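Local coordinates for protein N-acetylcysteine deacetylase (Bacillus subtilis, PDB 1YSJ) that probably removes the acetyl group from N-acetylcysteine with two bound divalent metal ions, supplying cysteine in the pathway that degrades S-(2-succino)cysteine, at residues 180-185 against 347-352; 93-98 against 155-160; 124-129 against 365-370. The protein carries 1 engineered substitution. One frame throughout, in Å; residues are numbered along the deposited sequence.

All three contacts are buried and gather round the two nickel ions, with ligands that come from a strand, a helix and a loop; none lies at the surface. Interactions 1 and 2 start from neighbouring strands of the mixed sheet, 175-184 and 91-97, and meet two loops; their chemistry is one of carboxylates, an arginine and metal ligands, and Arg-95 of interaction 2 joins Glu-349 and Asp-350 of interaction 1 by salt bridges. Interaction 3 lies farther from the middle of the chain and is apolar across its interface, yet its helix supplies a ligand to the nickel that His-182 of interaction 1 binds. Water 1 touches both nickel ions.

Interaction 1 of 3, residues 180-185 against 347-352; sequences GMHNKP and GGEDFA. With NI (nickel (II) ion), chain C.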
loop_
_atom_site.group_PDB
_atom_site.type_symbol
_atom_site.label_atom_id
_atom_site.label_comp_id
_atom_site.label_asym_id
_atom_site.label_seq_id
_atom_site.Cartn_x
_atom_site.Cartn_y
_atom_site.Cartn_z
ATOM N N GLY A 180 -39.101 1.349 -11.485
ATOM C CA GLY A 180 -38.232 2.449 -11.115
ATOM C C GLY A 180 -37.603 3.105 -12.322
ATOM O O GLY A 180 -37.707 2.609 -13.443
HETATM N N MSE A 181 -36.958 4.236 -12.087
HETATM C CA MSE A 181 -36.269 4.935 -13.145
HETATM C C MSE A 181 -34.924 5.421 -12.652
HETATM O O MSE A 181 -34.692 5.547 -11.446
HETATM C CB MSE A 181 -37.099 6.128 -13.629
HETATM C CG MSE A 181 -36.657 7.472 -13.060
HETATM SE SE MSE A 181 -37.885 8.916 -13.434
HETATM C CE MSE A 181 -38.934 8.791 -11.856
ATOM N N HIS A 182 -34.035 5.683 -13.601
ATOM C CA HIS A 182 -32.939 6.585 -13.344
ATOM C C HIS A 182 -32.830 7.571 -14.495
ATOM O O HIS A 182 -32.922 7.187 -15.664
ATOM C CB HIS A 182 -31.622 5.850 -13.133
ATOM C CG HIS A 182 -30.664 6.605 -12.268
ATOM N ND1 HIS A 182 -30.014 7.744 -12.696
ATOM C CD2 HIS A 182 -30.272 6.404 -10.988
ATOM C CE1 HIS A 182 -29.256 8.207 -11.719
ATOM N NE2 HIS A 182 -29.393 7.412 -10.672
ATOM N N ASN A 183 -32.652 8.844 -14.151
ATOM C CA ASN A 183 -32.408 9.876 -15.146
ATOM C C ASN A 183 -31.182 9.507 -15.973
ATOM O O ASN A 183 -30.221 8.936 -15.452
ATOM C CB ASN A 183 -32.236 11.249 -14.480
ATOM C CG ASN A 183 -30.930 11.371 -13.715
ATOM O OD1 ASN A 183 -29.889 11.696 -14.285
ATOM N ND2 ASN A 183 -30.979 11.105 -12.421
ATOM N N LYS A 184 -31.234 9.811 -17.262
ATOM C CA LYS A 184 -30.140 9.514 -18.166
ATOM C C LYS A 184 -29.812 10.782 -18.949
ATOM O O LYS A 184 -30.509 11.115 -19.910
ATOM C CB LYS A 184 -30.513 8.356 -19.096
ATOM C CG LYS A 184 -29.327 7.576 -19.670
ATOM C CD LYS A 184 -28.681 6.687 -18.607
ATOM C CE LYS A 184 -27.727 5.668 -19.213
ATOM N NZ LYS A 184 -26.454 6.276 -19.650
ATOM N N PRO A 185 -28.759 11.506 -18.522
ATOM C CA PRO A 185 -28.398 12.813 -19.094
ATOM C C PRO A 185 -28.121 12.808 -20.597
ATOM O O PRO A 185 -28.320 13.832 -21.255
ATOM C CB PRO A 185 -27.133 13.212 -18.313
ATOM C CG PRO A 185 -26.651 11.953 -17.658
ATOM C CD PRO A 185 -27.856 11.118 -17.421
ATOM N N GLY A 347 -22.444 1.081 -13.555
ATOM C CA GLY A 347 -22.779 1.367 -12.164
ATOM C C GLY A 347 -23.744 0.361 -11.562
ATOM O O GLY A 347 -24.369 -0.419 -12.276
ATOM N N GLY A 348 -23.856 0.383 -10.239
ATOM C CA GLY A 348 -24.754 -0.504 -9.512
ATOM C C GLY A 348 -25.884 0.278 -8.875
ATOM O O GLY A 348 -25.697 1.415 -8.440
ATOM N N GLU A 349 -27.063 -0.329 -8.831
ATOM C CA GLU A 349 -28.233 0.307 -8.249
ATOM C C GLU A 349 -28.872 -0.681 -7.281
ATOM O O GLU A 349 -29.031 -1.856 -7.611
ATOM C CB GLU A 349 -29.215 0.707 -9.352
ATOM C CG GLU A 349 -29.669 2.174 -9.307
ATOM C CD GLU A 349 -30.769 2.450 -8.284
ATOM O OE1 GLU A 349 -31.288 3.589 -8.265
ATOM O OE2 GLU A 349 -31.122 1.542 -7.499
ATOM N N ASP A 350 -29.233 -0.217 -6.087
ATOM C CA ASP A 350 -29.792 -1.133 -5.090
ATOM C C ASP A 350 -31.243 -1.535 -5.374
ATOM O O ASP A 350 -31.795 -2.399 -4.694
ATOM C CB ASP A 350 -29.539 -0.669 -3.640
ATOM C CG ASP A 350 -30.406 0.501 -3.202
ATOM O OD1 ASP A 350 -31.053 1.185 -4.028
ATOM O OD2 ASP A 350 -30.427 0.739 -1.978
ATOM N N PHE A 351 -31.823 -0.938 -6.417
ATOM C CA PHE A 351 -33.093 -1.390 -6.978
ATOM C C PHE A 351 -33.019 -2.874 -7.359
ATOM O O PHE A 351 -34.030 -3.580 -7.324
ATOM C CB PHE A 351 -33.475 -0.536 -8.197
ATOM C CG PHE A 351 -34.815 -0.879 -8.792
ATOM C CD1 PHE A 351 -35.979 -0.321 -8.282
ATOM C CD2 PHE A 351 -34.911 -1.761 -9.870
ATOM C CE1 PHE A 351 -37.226 -0.638 -8.831
ATOM C CE2 PHE A 351 -36.157 -2.086 -10.425
ATOM C CZ PHE A 351 -37.313 -1.521 -9.901
ATOM N N ALA A 352 -31.814 -3.335 -7.707
ATOM C CA ALA A 352 -31.556 -4.739 -8.064
ATOM C C ALA A 352 -31.917 -5.714 -6.946
ATOM O O ALA A 352 -32.334 -6.842 -7.209
ATOM C CB ALA A 352 -30.106 -4.918 -8.464
HETATM NI NI NI C . -28.711 7.757 -8.612
HETATM O O HOH W 1 -27.377 6.489 -8.215
HETATM O O HOH W 2 -30.031 6.009 -7.998
#
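Glu-349 and His-182 face each other at the dinuclear centre of an M20 peptidase fold, the histidine on strand 175-184 of the mixed sheet and the glutamate in the turn that leads into helix 351-355. Metal coordination comes first. His-182 NE2 binds the nickel ion at 2.2 Å, with Cys-122, His-124 and two waters as the other ligands. Water 2, itself a nickel ligand, lies in the plane of the imidazole at its edge and stands 2.7 Å from Glu-349 OE1, a spacing consistent with a second-shell place for the glutamate.

Hydrogen bonds set both groups. The imidazole is kept from turning by its other nitrogen: His-182 ND1 donates to Asn-183 O at 3.0 Å, in the ring plane, on a carbonyl lone pair and almost perfectly straight (178°). Glu-349 OE2 accepts from Phe-351 N at 2.8 Å, a bond that caps the start of the helix, and also makes a salt bridge to Arg-95. With an alanine in place of Glu-349, Phe-351 N would probably lose its capping acceptor and Arg-95 one of its carboxylate partners.

Van der Waals contact completes the account. Glu-349 OE1 approaches the imidazole at its edge, 4.0 Å from His-182 CD2, with the carboxylate turned 82° from the ring plane. Two residues before His-182 on the strand, Gly-180 meets Phe-351, whose CG lies opposite the backbone N across the first bond (chi1 -177°), which carries the phenyl across to the glycine. Since that glycine has no side chain, the ring can settle directly against its main chain, where Phe-351 CZ lies 3.7 Å from Gly-180 N.

Interaction 2 of 3, residues 93-98 against 155-160; sequences AIRADI and PAEEIA. With NI (nickel (II) ion), chain D.
Ile-98 and Pro-155 bring the two backbones nearest, their CA atoms 5.5 Å apart, where the parallel neighbouring strands 91-97 and 148-154 run out at the same end of the sheet; a type I turn from Glu-157 to Ala-160 then folds the second segment over. Ile-98 lays CG1 against the CA of Pro-155, an apolar touch at 3.9 Å. The main meeting is with Glu-157. With CG opposite the backbone N (chi1 -172°), the chain reaches toward the strand, where one methylene meets both charged groups: Glu-157 CG lies 3.4 Å from Arg-95 NH2 and 3.5 Å from Asp-97 OD2. The arginine crosses the glutamate at about a right angle, whereas the aspartate runs beside it in the same direction. Besides Glu-349, Arg-95 makes a salt bridge to Asp-350, and Asp-97 OD1 bonds to His-127. Next in sequence, Glu-158 grips the second nickel ion with both carboxylate oxygens, OE1 and OE2 each at 2.4 Å, alongside Cys-122 and His-374. Water 1, a ligand of both metals, donates to Glu-157 OE1 at 2.7 Å. A glutamate in this position acts as general base in M20 hydrolases, and the bond to the bridging water is consistent with that role.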
loop_
_atom_site.group_PDB
_atom_site.type_symbol
_atom_site.label_atom_id
_atom_site.label_comp_id
_atom_site.label_asym_id
_atom_site.label_seq_id
_atom_site.Cartn_x
_atom_site.Cartn_y
_atom_site.Cartn_z
ATOM N N ALA A 93 -45.522 -1.753 -7.081
ATOM C CA ALA A 93 -44.761 -0.710 -6.422
ATOM C C ALA A 93 -44.032 0.178 -7.417
ATOM O O ALA A 93 -43.622 -0.277 -8.482
ATOM C CB ALA A 93 -43.783 -1.316 -5.411
ATOM N N ILE A 94 -43.899 1.452 -7.063
ATOM C CA ILE A 94 -43.122 2.405 -7.845
ATOM C C ILE A 94 -42.108 3.086 -6.917
ATOM O O ILE A 94 -42.464 3.622 -5.866
ATOM C CB ILE A 94 -44.014 3.446 -8.565
ATOM C CG1 ILE A 94 -44.951 2.749 -9.560
ATOM C CG2 ILE A 94 -43.146 4.481 -9.289
ATOM C CD1 ILE A 94 -46.013 3.664 -10.170
ATOM N N ARG A 95 -40.846 3.055 -7.317
ATOM C CA ARG A 95 -39.768 3.435 -6.428
ATOM C C ARG A 95 -39.029 4.687 -6.894
ATOM O O ARG A 95 -38.703 4.825 -8.074
ATOM C CB ARG A 95 -38.809 2.251 -6.261
ATOM C CG ARG A 95 -37.598 2.490 -5.367
ATOM C CD ARG A 95 -36.443 3.106 -6.150
ATOM N NE ARG A 95 -35.161 2.726 -5.578
ATOM C CZ ARG A 95 -33.999 2.807 -6.217
ATOM N NH1 ARG A 95 -33.946 3.270 -7.461
ATOM N NH2 ARG A 95 -32.890 2.417 -5.607
ATOM N N ALA A 96 -38.773 5.586 -5.945
ATOM C CA ALA A 96 -37.849 6.709 -6.130
ATOM C C ALA A 96 -36.823 6.736 -4.993
ATOM O O ALA A 96 -37.133 6.364 -3.862
ATOM C CB ALA A 96 -38.612 8.030 -6.185
ATOM N N ASP A 97 -35.604 7.169 -5.300
ATOM C CA ASP A 97 -34.552 7.343 -4.287
ATOM C C ASP A 97 -34.449 8.801 -3.848
ATOM O O ASP A 97 -34.614 9.705 -4.663
ATOM C CB ASP A 97 -33.199 6.820 -4.790
ATOM C CG ASP A 97 -32.989 7.042 -6.285
ATOM O OD1 ASP A 97 -33.685 7.885 -6.895
ATOM O OD2 ASP A 97 -32.115 6.357 -6.854
ATOM N N ILE A 98 -34.185 9.032 -2.562
ATOM C CA ILE A 98 -34.298 10.391 -2.001
ATOM C C ILE A 98 -32.999 11.034 -1.469
ATOM O O ILE A 98 -33.020 12.187 -1.036
ATOM C CB ILE A 98 -35.418 10.473 -0.911
ATOM C CG1 ILE A 98 -35.034 9.688 0.358
ATOM C CG2 ILE A 98 -36.751 9.994 -1.475
ATOM C CD1 ILE A 98 -35.954 9.938 1.556
ATOM N N PRO A 155 -34.552 5.713 1.163
ATOM C CA PRO A 155 -33.321 6.384 1.580
ATOM C C PRO A 155 -32.099 5.594 1.129
ATOM O O PRO A 155 -32.230 4.434 0.747
ATOM C CB PRO A 155 -33.414 6.345 3.107
ATOM C CG PRO A 155 -34.174 5.088 3.395
ATOM C CD PRO A 155 -35.148 4.915 2.255
ATOM N N ALA A 156 -30.930 6.233 1.150
ATOM C CA ALA A 156 -29.642 5.527 1.108
ATOM C C ALA A 156 -29.382 4.636 -0.123
ATOM O O ALA A 156 -28.848 3.525 0.010
ATOM C CB ALA A 156 -29.444 4.725 2.407
ATOM N N GLU A 157 -29.755 5.114 -1.309
ATOM C CA GLU A 157 -29.406 4.409 -2.545
ATOM C C GLU A 157 -27.900 4.498 -2.790
ATOM O O GLU A 157 -27.267 3.525 -3.209
ATOM C CB GLU A 157 -30.172 4.980 -3.740
ATOM C CG GLU A 157 -30.022 4.191 -5.050
ATOM C CD GLU A 157 -28.713 4.471 -5.795
ATOM O OE1 GLU A 157 -28.221 5.623 -5.764
ATOM O OE2 GLU A 157 -28.178 3.531 -6.421
ATOM N N GLU A 158 -27.331 5.667 -2.508
ATOM C CA GLU A 158 -25.930 5.933 -2.821
ATOM C C GLU A 158 -24.950 5.044 -2.058
ATOM O O GLU A 158 -23.821 4.849 -2.501
ATOM C CB GLU A 158 -25.597 7.417 -2.629
ATOM C CG GLU A 158 -26.399 8.364 -3.532
ATOM C CD GLU A 158 -26.031 8.258 -5.011
ATOM O OE1 GLU A 158 -25.092 7.515 -5.381
ATOM O OE2 GLU A 158 -26.689 8.932 -5.825
ATOM N N ILE A 159 -25.381 4.502 -0.923
ATOM C CA ILE A 159 -24.530 3.584 -0.159
ATOM C C ILE A 159 -25.055 2.151 -0.216
ATOM O O ILE A 159 -24.585 1.277 0.517
ATOM C CB ILE A 159 -24.316 4.057 1.301
ATOM C CG1 ILE A 159 -25.662 4.245 2.017
ATOM C CG2 ILE A 159 -23.472 5.335 1.315
ATOM C CD1 ILE A 159 -25.563 4.286 3.530
ATOM N N ALA A 160 -26.028 1.933 -1.102
ATOM C CA ALA A 160 -26.614 0.613 -1.374
ATOM C C ALA A 160 -27.184 -0.063 -0.128
ATOM O O ALA A 160 -27.080 -1.287 0.031
ATOM C CB ALA A 160 -25.593 -0.300 -2.081
HETATM NI NI NI D . -25.507 8.029 -7.701
HETATM O O HOH W 1 -27.377 6.489 -8.215
HETATM O O HOH W 3 -24.826 6.263 -9.077
#

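Interaction 3 of 3, residues 124-129 against 365-370; sequences HDFHTA and MGTNGT. With NI (nickel (II) ion), chain C.
Phe-126 is the residue through which the first turns of helix 124-139 meet Met-365 and Thr-367 at the end of strand 360-366. The helix opens with His-124, whose NE2 binds nickel at 2.0 Å while water 1 lies in the plane of its ring, at the edge. The carbonyl oxygen of His-124 is gripped twice, by N and OG1 of Thr-128, which arrive from opposite faces of its plane. Asp-125 turns to helix 28-43, where its OD2 makes a salt bridge to Arg-38. Phe-126 follows, its phenyl swung out across the interface by a chi1 of 164°. The methyl of Thr-367 sits over one face in a CH-pi contact, CG2 4.2 Å from the Phe-126 ring centroid. Met-365, a selenomethionine, comes to the rim instead: its CG lies in the ring plane, 3.8 Å from Phe-126 CZ, and the chain then bends away at chi2 and chi3. His-127 NE2 accepts from the backbone N of Asn-183 on strand 175-184. The phenyl is thus enclosed between strands and helices: Met-181 and Asn-183 of strand 175-184 also touch it, strand 360-366 runs beside that strand, and Ala-384 and Leu-385 of helix 384-402 pack against the ring.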
loop_
_atom_site.group_PDB
_atom_site.type_symbol
_atom_site.label_atom_id
_atom_site.label_comp_id
_atom_site.label_asym_id
_atom_site.label_seq_id
_atom_site.Cartn_x
_atom_site.Cartn_y
_atom_site.Cartn_z
ATOM N N HIS A 124 -31.711 12.604 -7.870
ATOM C CA HIS A 124 -32.682 11.930 -7.003
ATOM C C HIS A 124 -33.801 12.865 -6.552
ATOM O O HIS A 124 -34.912 12.417 -6.230
ATOM C CB HIS A 124 -31.977 11.307 -5.799
ATOM C CG HIS A 124 -31.045 10.188 -6.157
ATOM N ND1 HIS A 124 -30.503 9.341 -5.213
ATOM C CD2 HIS A 124 -30.568 9.771 -7.355
ATOM C CE1 HIS A 124 -29.721 8.461 -5.813
ATOM N NE2 HIS A 124 -29.744 8.698 -7.112
ATOM N N ASP A 125 -33.497 14.162 -6.521
ATOM C CA ASP A 125 -34.509 15.187 -6.330
ATOM C C ASP A 125 -35.545 15.108 -7.464
ATOM O O ASP A 125 -36.752 15.100 -7.205
ATOM C CB ASP A 125 -33.869 16.587 -6.236
ATOM C CG ASP A 125 -32.944 16.909 -7.410
ATOM O OD1 ASP A 125 -32.357 15.982 -8.008
ATOM O OD2 ASP A 125 -32.789 18.107 -7.728
ATOM N N PHE A 126 -35.057 15.018 -8.706
ATOM C CA PHE A 126 -35.895 14.771 -9.883
ATOM C C PHE A 126 -36.725 13.486 -9.792
ATOM O O PHE A 126 -37.928 13.517 -10.057
ATOM C CB PHE A 126 -35.052 14.786 -11.166
ATOM C CG PHE A 126 -35.742 14.181 -12.363
ATOM C CD1 PHE A 126 -36.739 14.879 -13.039
ATOM C CD2 PHE A 126 -35.384 12.914 -12.821
ATOM C CE1 PHE A 126 -37.378 14.321 -14.143
ATOM C CE2 PHE A 126 -36.016 12.345 -13.926
ATOM C CZ PHE A 126 -37.016 13.051 -14.589
ATOM N N HIS A 127 -36.094 12.367 -9.431
ATOM C CA HIS A 127 -36.812 11.093 -9.293
ATOM C C HIS A 127 -37.960 11.220 -8.302
ATOM O O HIS A 127 -39.080 10.787 -8.589
ATOM C CB HIS A 127 -35.891 9.950 -8.849
ATOM C CG HIS A 127 -34.750 9.688 -9.780
ATOM N ND1 HIS A 127 -33.564 9.126 -9.358
ATOM C CD2 HIS A 127 -34.603 9.926 -11.105
ATOM C CE1 HIS A 127 -32.741 9.020 -10.385
ATOM N NE2 HIS A 127 -33.345 9.503 -11.455
ATOM N N THR A 128 -37.665 11.822 -7.147
ATOM C CA THR A 128 -38.636 12.018 -6.074
ATOM C C THR A 128 -39.825 12.872 -6.515
ATOM O O THR A 128 -40.973 12.439 -6.393
ATOM C CB THR A 128 -37.960 12.617 -4.807
ATOM O OG1 THR A 128 -37.018 11.669 -4.285
ATOM C CG2 THR A 128 -38.989 12.959 -3.729
ATOM N N ALA A 129 -39.548 14.064 -7.037
ATOM C CA ALA A 129 -40.603 14.971 -7.505
ATOM C C ALA A 129 -41.481 14.348 -8.599
ATOM O O ALA A 129 -42.700 14.507 -8.571
ATOM C CB ALA A 129 -40.015 16.290 -7.973
HETATM N N MSE A 365 -34.696 7.448 -17.850
HETATM C CA MSE A 365 -35.499 8.625 -18.151
HETATM C C MSE A 365 -34.607 9.696 -18.783
HETATM O O MSE A 365 -33.730 10.251 -18.117
HETATM C CB MSE A 365 -36.169 9.152 -16.877
HETATM C CG MSE A 365 -37.211 10.261 -17.091
HETATM SE SE MSE A 365 -38.706 9.781 -18.277
HETATM C CE MSE A 365 -39.365 8.137 -17.366
ATOM N N GLY A 366 -34.823 9.973 -20.066
ATOM C CA GLY A 366 -34.076 11.017 -20.766
ATOM C C GLY A 366 -34.252 12.365 -20.092
ATOM O O GLY A 366 -35.377 12.770 -19.797
ATOM N N THR A 367 -33.145 13.053 -19.827
ATOM C CA THR A 367 -33.202 14.353 -19.149
ATOM C C THR A 367 -32.358 15.438 -19.811
ATOM O O THR A 367 -32.253 16.540 -19.283
ATOM C CB THR A 367 -32.810 14.263 -17.649
ATOM O OG1 THR A 367 -31.563 13.570 -17.515
ATOM C CG2 THR A 367 -33.893 13.548 -16.836
ATOM N N ASN A 368 -31.760 15.124 -20.960
ATOM C CA ASN A 368 -30.973 16.094 -21.721
ATOM C C ASN A 368 -30.020 16.893 -20.818
ATOM O O ASN A 368 -30.119 18.120 -20.714
ATOM C CB ASN A 368 -31.908 17.013 -22.529
ATOM C CG ASN A 368 -31.163 18.076 -23.331
ATOM O OD1 ASN A 368 -31.542 19.250 -23.314
ATOM N ND2 ASN A 368 -30.104 17.672 -24.034
ATOM N N GLY A 369 -29.114 16.174 -20.158
ATOM C CA GLY A 369 -28.137 16.773 -19.248
ATOM C C GLY A 369 -26.856 17.205 -19.935
ATOM O O GLY A 369 -26.731 17.101 -21.157
ATOM N N THR A 370 -25.904 17.692 -19.141
ATOM C CA THR A 370 -24.628 18.206 -19.657
ATOM C C THR A 370 -23.442 17.412 -19.122
ATOM O O THR A 370 -22.419 17.273 -19.798
ATOM C CB THR A 370 -24.414 19.688 -19.277
ATOM O OG1 THR A 370 -24.579 19.844 -17.859
ATOM C CG2 THR A 370 -25.398 20.587 -20.018
HETATM NI NI NI C . -28.711 7.757 -8.612
HETATM O O HOH W 1 -27.377 6.489 -8.215
HETATM O O HOH W 2 -30.031 6.009 -7.998
#